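Local atomic coordinates of flagellar biosynthesis protein FlhA (Bacillus subtilis, PDB entry 3MIX), a protein that takes part in the export of flagellar proteins through the type III secretion system, this chain being its cytosolic domain. Residues Leu198-His201 / Leu202-Ser205; Arg346-Val349 / Lys350-Leu353. All coordinates share one frame; numbering follows the deposited sequence.

Two short helical stretches of the cytosolic domain of FlhA, each a local arrangement of residues three to four apart, lie far apart in the chain: their centres are 32 Å from one another and their nearest atoms about 19 Å, so they do not touch. Contact 1 belongs to helix 192-205 in an all-helical part of the domain, its centre 23 Å from the centre of the chain. Contact 2, at 16 Å, belongs to helix 343-353, which connects two parallel strands near the C-terminal end. Water-bridged polar side chains mark the outer side of 198-205, whereas in 346-353 an arginine and a lysine reach protein acceptors and a valine-leucine pair packs against a strand.

Contact 1 of 2, residues Leu198-His201 / Leu202-Ser205; sequences LIDH and LKES
L198 O accepts the backbone N-H of L202 at 2.9 Å, an i to i+4 bond of helix 192-205. One residue on, I199 O takes K203 N at 2.8 Å. D200 and K203 are linked through a water: the water donates to D200 OD1 at 2.6 Å and accepts from K203 NZ at 2.8 Å. The bend of the lysine chain at chi3 (-86°) swings CE and NZ to the D200 side, yet D200 OD1 and K203 NZ stay 4.2 Å apart, too far for a direct salt bridge, so the water mediates. D200 O receives E204 N weakly. A second water joins H201 and E204, lying in the plane of the imidazole at its edge, 2.8 Å from H201 ND1, and donating to E204 OE2 at 2.6 Å. The same N-H of E204, shared with D200 O, also reaches H201 O at 3.3 Å, an i to i+3 bond as in a 3-10 turn; it comes from above the carbonyl plane, with a C=O...N angle of only 112°. The apolar side faces two neighbouring helices: I199 and L202 meet F244 of helix 240-250 and V210 of helix 207-213, while L202 also touches V241 and L198 touches L240.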
ATOM      1  N   LEU A 198      -7.948 -13.331  -7.603  1.00  9.36           N
ATOM      2  CA  LEU A 198      -6.753 -14.041  -7.107  1.00  9.15           C
ATOM      3  C   LEU A 198      -7.071 -15.445  -6.600  1.00 10.44           C
ATOM      4  O   LEU A 198      -6.338 -16.388  -6.875  1.00 11.07           O
ATOM      5  CB  LEU A 198      -6.062 -13.214  -6.023  1.00  8.24           C
ATOM      6  CG  LEU A 198      -5.466 -11.913  -6.586  1.00  7.98           C
ATOM      7  CD1 LEU A 198      -4.839 -11.131  -5.498  1.00  7.37           C
ATOM      8  CD2 LEU A 198      -4.402 -12.212  -7.707  1.00  8.62           C
ATOM      9  N   ILE A 199      -8.191 -15.570  -5.885  1.00 11.33           N
ATOM     10  CA  ILE A 199      -8.650 -16.841  -5.364  1.00 12.26           C
ATOM     11  C   ILE A 199      -9.007 -17.766  -6.510  1.00 14.13           C
ATOM     12  O   ILE A 199      -8.604 -18.925  -6.497  1.00 14.38           O
ATOM     13  CB  ILE A 199      -9.891 -16.669  -4.440  1.00 12.77           C
ATOM     14  CG1 ILE A 199      -9.532 -15.901  -3.156  1.00 10.67           C
ATOM     15  CG2 ILE A 199     -10.583 -18.040  -4.136  1.00 13.49           C
ATOM     16  CD1 ILE A 199     -10.779 -15.613  -2.307  1.00  9.92           C
ATOM     17  N   ASP A 200      -9.745 -17.258  -7.500  1.00 15.32           N
ATOM     18  CA  ASP A 200     -10.140 -18.073  -8.655  1.00 17.75           C
ATOM     19  C   ASP A 200      -8.911 -18.524  -9.445  1.00 17.67           C
ATOM     20  O   ASP A 200      -8.855 -19.654  -9.890  1.00 19.86           O
ATOM     21  CB  ASP A 200     -11.106 -17.332  -9.596  1.00 18.68           C
ATOM     22  CG  ASP A 200     -12.483 -17.079  -8.978  1.00 21.34           C
ATOM     23  OD1 ASP A 200     -12.865 -17.713  -7.973  1.00 23.66           O
ATOM     24  OD2 ASP A 200     -13.205 -16.214  -9.517  1.00 26.65           O
ATOM     25  N   HIS A 201      -7.938 -17.632  -9.610  1.00 16.15           N
ATOM     26  CA  HIS A 201      -6.662 -17.936 -10.267  1.00 15.91           C
ATOM     27  C   HIS A 201      -5.913 -19.036  -9.495  1.00 15.77           C
ATOM     28  O   HIS A 201      -5.426 -19.993 -10.089  1.00 16.19           O
ATOM     29  CB  HIS A 201      -5.825 -16.645 -10.366  1.00 15.20           C
ATOM     30  CG  HIS A 201      -4.550 -16.787 -11.139  1.00 16.47           C
ATOM     31  ND1 HIS A 201      -4.518 -17.109 -12.482  1.00 16.91           N
ATOM     32  CD2 HIS A 201      -3.257 -16.623 -10.759  1.00 15.78           C
ATOM     33  CE1 HIS A 201      -3.261 -17.152 -12.894  1.00 16.91           C
ATOM     34  NE2 HIS A 201      -2.477 -16.856 -11.868  1.00 18.14           N
ATOM     35  N   LEU A 202      -5.887 -18.917  -8.170  1.00 14.57           N
ATOM     36  CA  LEU A 202      -5.251 -19.912  -7.309  1.00 15.40           C
ATOM     37  C   LEU A 202      -5.963 -21.250  -7.402  1.00 17.37           C
ATOM     38  O   LEU A 202      -5.342 -22.323  -7.369  1.00 17.44           O
ATOM     39  CB  LEU A 202      -5.192 -19.422  -5.856  1.00 13.10           C
ATOM     40  CG  LEU A 202      -4.487 -20.338  -4.860  1.00 14.28           C
ATOM     41  CD1 LEU A 202      -3.046 -20.629  -5.288  1.00 12.07           C
ATOM     42  CD2 LEU A 202      -4.514 -19.705  -3.453  1.00 12.87           C
ATOM     43  N   LYS A 203      -7.270 -21.172  -7.564  1.00 19.17           N
ATOM     44  CA  LYS A 203      -8.120 -22.355  -7.607  1.00 22.91           C
ATOM     45  C   LYS A 203      -7.798 -23.249  -8.813  1.00 24.58           C
ATOM     46  O   LYS A 203      -7.916 -24.463  -8.722  1.00 26.10           O
ATOM     47  CB  LYS A 203      -9.591 -21.918  -7.642  1.00 23.36           C
ATOM     48  CG  LYS A 203     -10.578 -22.928  -7.113  1.00 27.63           C
ATOM     49  CD  LYS A 203     -12.017 -22.437  -7.313  1.00 31.97           C
ATOM     50  CE  LYS A 203     -12.471 -21.560  -6.156  1.00 32.63           C
ATOM     51  NZ  LYS A 203     -13.964 -21.379  -6.142  1.00 37.68           N
ATOM     52  N   GLU A 204      -7.369 -22.649  -9.923  1.00 25.30           N
ATOM     53  CA  GLU A 204      -7.016 -23.417 -11.144  1.00 28.03           C
ATOM     54  C   GLU A 204      -5.909 -24.443 -10.906  1.00 28.01           C
ATOM     55  O   GLU A 204      -5.941 -25.524 -11.474  1.00 30.22           O
ATOM     56  CB  GLU A 204      -6.633 -22.478 -12.310  1.00 28.51           C
ATOM     57  CG  GLU A 204      -7.795 -21.599 -12.814  1.00 31.37           C
ATOM     58  CD  GLU A 204      -7.367 -20.539 -13.843  1.00 36.63           C
ATOM     59  OE1 GLU A 204      -6.304 -20.704 -14.501  1.00 38.84           O
ATOM     60  OE2 GLU A 204      -8.104 -19.531 -13.988  1.00 37.37           O
ATOM     61  N   SER A 205      -4.945 -24.107 -10.050  1.00 26.00           N
ATOM     62  CA  SER A 205      -3.815 -24.992  -9.773  1.00 26.45           C
ATOM     63  C   SER A 205      -3.879 -25.614  -8.376  1.00 25.40           C
ATOM     64  O   SER A 205      -3.366 -26.739  -8.152  1.00 26.60           O
ATOM     65  CB  SER A 205      -2.464 -24.286 -10.074  1.00 26.71           C
ATOM     66  OG  SER A 205      -2.580 -22.830 -10.042  1.00 27.52           O
TER
HETATM   67  O   HOH W   1     -14.140 -19.945  -8.505  1.00 32.72           O
HETATM   68  O   HOH W   2      -6.957 -17.167 -13.948  1.00 38.27           O

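Contact 2 of 2, residues Arg346-Val349 / Lys350-Leu353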
ATOM      1  N   ARG A 346       5.212  -6.541  17.619  1.00 45.44           N
ATOM      2  CA  ARG A 346       5.385  -5.991  16.271  1.00 42.76           C
ATOM      3  C   ARG A 346       4.172  -5.265  15.687  1.00 41.33           C
ATOM      4  O   ARG A 346       4.271  -4.110  15.263  1.00 41.31           O
ATOM      5  CB  ARG A 346       5.797  -7.114  15.342  1.00 40.72           C
ATOM      6  CG  ARG A 346       6.269  -6.639  14.020  1.00 38.89           C
ATOM      7  CD  ARG A 346       5.475  -7.329  12.942  1.00 37.80           C
ATOM      8  NE  ARG A 346       5.407  -6.422  11.824  1.00 38.43           N
ATOM      9  CZ  ARG A 346       4.321  -5.832  11.357  1.00 34.43           C
ATOM     10  NH1 ARG A 346       4.479  -5.005  10.355  1.00 36.34           N
ATOM     11  NH2 ARG A 346       3.110  -6.073  11.838  1.00 33.03           N
ATOM     12  N   MET A 347       3.040  -5.958  15.652  1.00 40.08           N
ATOM     13  CA  MET A 347       1.797  -5.392  15.149  1.00 39.36           C
ATOM     14  C   MET A 347       1.372  -4.134  15.938  1.00 39.78           C
ATOM     15  O   MET A 347       0.884  -3.169  15.359  1.00 38.95           O
ATOM     16  CB  MET A 347       0.706  -6.473  15.124  1.00 38.81           C
ATOM     17  CG  MET A 347      -0.658  -6.037  15.605  1.00 43.16           C
ATOM     18  SD  MET A 347      -1.953  -7.276  15.348  1.00 50.04           S
ATOM     19  CE  MET A 347      -1.369  -8.633  16.363  1.00 46.34           C
ATOM     20  N   TYR A 348       1.608  -4.129  17.242  1.00 41.01           N
ATOM     21  CA  TYR A 348       1.247  -2.968  18.066  1.00 42.13           C
ATOM     22  C   TYR A 348       2.190  -1.777  17.899  1.00 42.78           C
ATOM     23  O   TYR A 348       1.745  -0.632  17.894  1.00 43.04           O
ATOM     24  CB  TYR A 348       1.110  -3.377  19.530  1.00 44.27           C
ATOM     25  CG  TYR A 348       0.039  -4.426  19.748  1.00 43.89           C
ATOM     26  CD1 TYR A 348      -1.316  -4.081  19.724  1.00 43.64           C
ATOM     27  CD2 TYR A 348       0.377  -5.769  19.948  1.00 43.96           C
ATOM     28  CE1 TYR A 348      -2.306  -5.034  19.916  1.00 43.72           C
ATOM     29  CE2 TYR A 348      -0.609  -6.735  20.136  1.00 44.05           C
ATOM     30  CZ  TYR A 348      -1.945  -6.355  20.119  1.00 44.75           C
ATOM     31  OH  TYR A 348      -2.926  -7.292  20.312  1.00 46.71           O
ATOM     32  N   VAL A 349       3.487  -2.049  17.751  1.00 43.14           N
ATOM     33  CA  VAL A 349       4.471  -1.000  17.466  1.00 44.01           C
ATOM     34  C   VAL A 349       4.071  -0.277  16.182  1.00 42.47           C
ATOM     35  O   VAL A 349       4.095   0.962  16.114  1.00 43.19           O
ATOM     36  CB  VAL A 349       5.913  -1.574  17.320  1.00 44.60           C
ATOM     37  CG1 VAL A 349       6.904  -0.488  16.913  1.00 44.77           C
ATOM     38  CG2 VAL A 349       6.361  -2.248  18.603  1.00 46.25           C
ATOM     39  N   LYS A 350       3.681  -1.068  15.182  1.00 40.27           N
ATOM     40  CA  LYS A 350       3.250  -0.552  13.885  1.00 39.22           C
ATOM     41  C   LYS A 350       2.024   0.357  13.970  1.00 39.86           C
ATOM     42  O   LYS A 350       2.015   1.451  13.392  1.00 39.69           O
ATOM     43  CB  LYS A 350       3.014  -1.703  12.895  1.00 36.51           C
ATOM     44  CG  LYS A 350       2.619  -1.243  11.506  1.00 33.86           C
ATOM     45  CD  LYS A 350       3.761  -0.568  10.789  1.00 33.86           C
ATOM     46  CE  LYS A 350       3.271   0.150   9.544  1.00 32.40           C
ATOM     47  NZ  LYS A 350       4.412   0.796   8.826  1.00 34.68           N
ATOM     48  N   GLN A 351       0.995  -0.102  14.682  1.00 41.39           N
ATOM     49  CA  GLN A 351      -0.208   0.691  14.933  1.00 43.77           C
ATOM     50  C   GLN A 351       0.143   2.075  15.509  1.00 47.31           C
ATOM     51  O   GLN A 351      -0.347   3.112  15.036  1.00 47.51           O
ATOM     52  CB  GLN A 351      -1.105  -0.039  15.930  1.00 44.47           C
ATOM     53  CG  GLN A 351      -2.359  -0.661  15.363  1.00 43.98           C
ATOM     54  CD  GLN A 351      -3.121  -1.456  16.410  1.00 47.01           C
ATOM     55  OE1 GLN A 351      -3.340  -0.987  17.536  1.00 49.50           O
ATOM     56  NE2 GLN A 351      -3.514  -2.679  16.052  1.00 46.17           N
ATOM     57  N   LEU A 352       0.995   2.064  16.534  1.00 50.56           N
ATOM     58  CA  LEU A 352       1.449   3.267  17.216  1.00 54.54           C
ATOM     59  C   LEU A 352       2.179   4.249  16.304  1.00 55.62           C
ATOM     60  O   LEU A 352       1.913   5.451  16.351  1.00 57.09           O
ATOM     61  CB  LEU A 352       2.337   2.877  18.400  1.00 56.97           C
ATOM     62  CG  LEU A 352       2.999   3.950  19.258  1.00 60.36           C
ATOM     63  CD1 LEU A 352       1.981   4.970  19.750  1.00 62.12           C
ATOM     64  CD2 LEU A 352       3.720   3.286  20.421  1.00 62.93           C
ATOM     65  N   LEU A 353       3.094   3.746  15.481  1.00 55.78           N
ATOM     66  CA  LEU A 353       3.918   4.624  14.646  1.00 57.53           C
ATOM     67  C   LEU A 353       3.244   5.069  13.357  1.00 56.86           C
ATOM     68  O   LEU A 353       3.780   5.928  12.648  1.00 57.24           O
ATOM     69  CB  LEU A 353       5.272   3.980  14.336  1.00 57.20           C
ATOM     70  CG  LEU A 353       6.246   3.885  15.512  1.00 60.19           C
ATOM     71  CD1 LEU A 353       7.489   3.114  15.117  1.00 58.73           C
ATOM     72  CD2 LEU A 353       6.606   5.274  16.071  1.00 62.27           C
TER
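V349 and L353 lie side by side one turn apart on helix 343-353, the helix of the beta-alpha-beta unit that connects parallel strands 339-341 and 362-364. Four successive backbone bonds hold 346-353 in helical form: R346 O, M347 O, Y348 O and V349 O receive the N-H groups of K350, Q351, L352 and L353. They are regular, from 3.1 Å for K350 N to R346 O down to 3.0 Å for L353 N to V349 O.

The apolar contact is the approach of V349 CG1 to L353 CD1, 4.1 Å. With CG1 anti to the backbone N (chi1 175°), that methyl runs beside its own carbonyl, toward the next turn. Both side chains face L339 of the first strand; V349 also touches C341 and V362, so the pair helps pack the helix onto the two-stranded sheet.

The guanidinium of R346 and the aliphatic part of K350 run along the same side of the helix, with R346 NH1 4.4 Å from K350 CG and at an oblique angle to it. R346 NH1 and K350 NZ are 6.0 Å apart, and each group has its own partners outside 346-353. R346 forms salt bridges to E233 and E262 and gives NE to the carbonyl of V362, a set of bonds that fixes the buried guanidinium. The amino group of K350 bonds the carbonyl of P358, in the loop leading to strand 362-364.

Two further side-chain approaches are longer than the V349-L353 one. M347 CG passes 4.4 Å from Q351 NE2, while the methionine itself leans on D258, L259 and E262 of helix 257-267. At the tyrosine, Q351 OE1 approaches the ring obliquely, 4.3 Å from Y348 CD1.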